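Local coordinates for DUF4973 domain-containing protein (Bacteroides thetaiotaomicron, PDB 4QNI) that acts as an auxiliary nutrient-binding protein, probably helping to capture nutrients at the cell surface, at the interface of chains A and B. Coordinates in Å, arbitrary orientation; residue numbers count along the deposited sequence, not the author numbering. Chains: chain A/B, Uncharacterized protein.

The interface of chains A and B. Residues chain A 281, 323; chain B 88, 226-229, 298.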
ATOM      1  N   TYR A 281      -0.285 -29.358 -15.557  1.00 62.44           N
ATOM      2  CA  TYR A 281       1.112 -29.383 -16.027  1.00 61.23           C
ATOM      3  C   TYR A 281       2.084 -29.134 -14.869  1.00 62.75           C
ATOM      4  O   TYR A 281       3.291 -29.237 -15.052  1.00 62.11           O
ATOM      5  CB  TYR A 281       1.363 -28.350 -17.134  1.00 62.59           C
ATOM      6  CG  TYR A 281       1.008 -26.937 -16.748  1.00 64.14           C
ATOM      7  CD1 TYR A 281       1.851 -26.182 -15.938  1.00 63.73           C
ATOM      8  CD2 TYR A 281      -0.155 -26.337 -17.220  1.00 67.41           C
ATOM      9  CE1 TYR A 281       1.532 -24.877 -15.582  1.00 64.48           C
ATOM     10  CE2 TYR A 281      -0.466 -25.018 -16.899  1.00 68.50           C
ATOM     11  CZ  TYR A 281       0.384 -24.290 -16.082  1.00 74.60           C
ATOM     12  OH  TYR A 281       0.112 -22.979 -15.778  1.00 78.64           O
ATOM     13  N   GLN A 323       6.089 -26.983 -18.225  1.00 80.78           N
ATOM     14  CA  GLN A 323       6.023 -26.180 -19.467  1.00 83.62           C
ATOM     15  C   GLN A 323       7.425 -25.549 -19.759  1.00 91.61           C
ATOM     16  O   GLN A 323       7.570 -24.659 -20.612  1.00 91.93           O
ATOM     17  CB  GLN A 323       4.903 -25.114 -19.444  1.00 85.19           C
ATOM     18  CG  GLN A 323       3.489 -25.694 -19.542  1.00 84.80           C
ATOM     19  CD  GLN A 323       2.410 -24.634 -19.567  1.00 97.55           C
ATOM     20  OE1 GLN A 323       2.527 -23.550 -18.959  1.00 90.37           O
ATOM     21  NE2 GLN A 323       1.317 -24.951 -20.253  1.00 86.42           N
TER
ATOM     22  N   ARG B  88       9.567 -18.351 -21.486  1.00 63.09           N
ATOM     23  CA  ARG B  88       8.275 -18.836 -21.961  1.00 60.71           C
ATOM     24  C   ARG B  88       7.667 -17.895 -23.009  1.00 57.74           C
ATOM     25  O   ARG B  88       6.666 -17.240 -22.742  1.00 56.05           O
ATOM     26  CB  ARG B  88       7.320 -19.051 -20.781  1.00 61.44           C
ATOM     27  CG  ARG B  88       7.647 -20.292 -19.960  1.00 72.36           C
ATOM     28  CD  ARG B  88       6.529 -20.590 -18.981  1.00 83.82           C
ATOM     29  NE  ARG B  88       6.494 -19.595 -17.906  1.00 93.09           N
ATOM     30  CZ  ARG B  88       5.511 -19.470 -17.024  1.00105.04           C
ATOM     31  NH1 ARG B  88       4.449 -20.269 -17.079  1.00 92.39           N
ATOM     32  NH2 ARG B  88       5.575 -18.539 -16.080  1.00 90.22           N
ATOM     33  N   ASP B 226      -2.636 -18.511 -19.802  1.00 43.79           N
ATOM     34  CA  ASP B 226      -1.288 -18.678 -19.276  1.00 45.78           C
ATOM     35  C   ASP B 226      -0.728 -20.102 -19.531  1.00 49.97           C
ATOM     36  O   ASP B 226       0.380 -20.399 -19.100  1.00 50.89           O
ATOM     37  CB  ASP B 226      -1.197 -18.235 -17.804  1.00 49.37           C
ATOM     38  CG  ASP B 226      -1.332 -16.723 -17.614  1.00 65.96           C
ATOM     39  OD1 ASP B 226      -1.041 -15.963 -18.578  1.00 67.98           O
ATOM     40  OD2 ASP B 226      -1.717 -16.300 -16.509  1.00 75.59           O
ATOM     41  N   TYR B 227      -1.426 -20.908 -20.356  1.00 46.23           N
ATOM     42  CA  TYR B 227      -0.967 -22.223 -20.828  1.00 46.21           C
ATOM     43  C   TYR B 227      -0.125 -22.004 -22.071  1.00 49.64           C
ATOM     44  O   TYR B 227      -0.593 -21.382 -23.031  1.00 45.37           O
ATOM     45  CB  TYR B 227      -2.163 -23.157 -21.149  1.00 46.11           C
ATOM     46  CG  TYR B 227      -2.786 -23.827 -19.941  1.00 46.89           C
ATOM     47  CD1 TYR B 227      -3.294 -23.073 -18.884  1.00 47.38           C
ATOM     48  CD2 TYR B 227      -2.877 -25.219 -19.857  1.00 48.84           C
ATOM     49  CE1 TYR B 227      -3.835 -23.685 -17.755  1.00 50.66           C
ATOM     50  CE2 TYR B 227      -3.461 -25.842 -18.751  1.00 50.31           C
ATOM     51  CZ  TYR B 227      -3.932 -25.070 -17.698  1.00 55.94           C
ATOM     52  OH  TYR B 227      -4.500 -25.655 -16.598  1.00 53.55           O
ATOM     53  N   THR B 228       1.109 -22.537 -22.087  1.00 48.90           N
ATOM     54  CA  THR B 228       1.989 -22.381 -23.249  1.00 47.89           C
ATOM     55  C   THR B 228       1.423 -23.158 -24.446  1.00 50.50           C
ATOM     56  O   THR B 228       1.702 -22.793 -25.582  1.00 50.11           O
ATOM     57  CB  THR B 228       3.436 -22.810 -22.927  1.00 54.78           C
ATOM     58  OG1 THR B 228       3.464 -24.209 -22.671  1.00 56.77           O
ATOM     59  CG2 THR B 228       4.057 -22.038 -21.761  1.00 52.41           C
ATOM     60  N   ASP B 229       0.618 -24.208 -24.190  1.00 48.81           N
ATOM     61  CA  ASP B 229      -0.016 -25.070 -25.224  1.00 49.30           C
ATOM     62  C   ASP B 229      -1.498 -24.686 -25.564  1.00 49.97           C
ATOM     63  O   ASP B 229      -2.146 -25.447 -26.292  1.00 50.07           O
ATOM     64  CB  ASP B 229       0.063 -26.575 -24.823  1.00 52.65           C
ATOM     65  CG  ASP B 229      -0.411 -26.945 -23.422  1.00 59.68           C
ATOM     66  OD1 ASP B 229      -0.681 -26.022 -22.622  1.00 56.77           O
ATOM     67  OD2 ASP B 229      -0.484 -28.174 -23.119  1.00 69.02           O
ATOM     68  N   TYR B 298      -6.656 -33.464 -22.377  1.00 50.03           N
ATOM     69  CA  TYR B 298      -5.571 -32.541 -22.108  1.00 48.10           C
ATOM     70  C   TYR B 298      -4.301 -33.403 -22.037  1.00 54.70           C
ATOM     71  O   TYR B 298      -4.326 -34.471 -21.413  1.00 53.33           O
ATOM     72  CB  TYR B 298      -5.790 -31.692 -20.846  1.00 47.82           C
ATOM     73  CG  TYR B 298      -4.618 -30.774 -20.587  1.00 49.71           C
ATOM     74  CD1 TYR B 298      -4.306 -29.745 -21.470  1.00 49.90           C
ATOM     75  CD2 TYR B 298      -3.751 -30.999 -19.518  1.00 52.15           C
ATOM     76  CE1 TYR B 298      -3.164 -28.964 -21.300  1.00 51.02           C
ATOM     77  CE2 TYR B 298      -2.625 -30.194 -19.316  1.00 52.19           C
ATOM     78  CZ  TYR B 298      -2.333 -29.185 -20.215  1.00 55.56           C
ATOM     79  OH  TYR B 298      -1.219 -28.397 -20.037  1.00 57.43           O
TER
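A:Tyr281 points the edge of its phenol at the face of B:Tyr227, and this edge-to-face pair, with A:Gln323 packed on B:Thr228, is the tight part of the patch. The ring planes stand 85° apart, and CE2 of A:Tyr281 sits over the centre of the B:Tyr227 ring, 3.6 Å from its CZ. In A:Tyr281, chi1 56° and chi2 78° together turn the CD2–CE2 edge to chain B. From the flank, the phenol oxygen OH of B:Tyr298 comes within 3.6 Å of CD2 of A:Tyr281, while CZ of B:Tyr298 lies at the rim of the B:Tyr227 ring. A leucine in place of B:Tyr227 would probably leave the CE2 edge without a flat face to meet and open a gap beside it, although A:Gln323 still covers one face of the A:Tyr281 ring. That cover is its amide carbon CD, and the ring probably steadies the amide. Against B:Thr228, CD is 3.3 Å from the hydroxyl OG1 and OE1 is 3.5 Å from the methyl CG2. The amide NE2 is modelled 3.0 Å from the backbone N of B:Thr228, nitrogen to nitrogen; a flipped amide would suit that N-H, the modelled one suits B:Asp229, and the model does not settle it. The margin is looser: NH1 of B:Arg88 stays 4.2 Å from OE1 of A:Gln323, and the backbone O of B:Asp226 3.8 Å from the same OE1. The copies meet without exact two-fold symmetry, and the structure alone does not show whether the pairing is biological. As modelled, the carboxylate OD1 of B:Asp229 lies 3.3 Å from NE2 of A:Gln323.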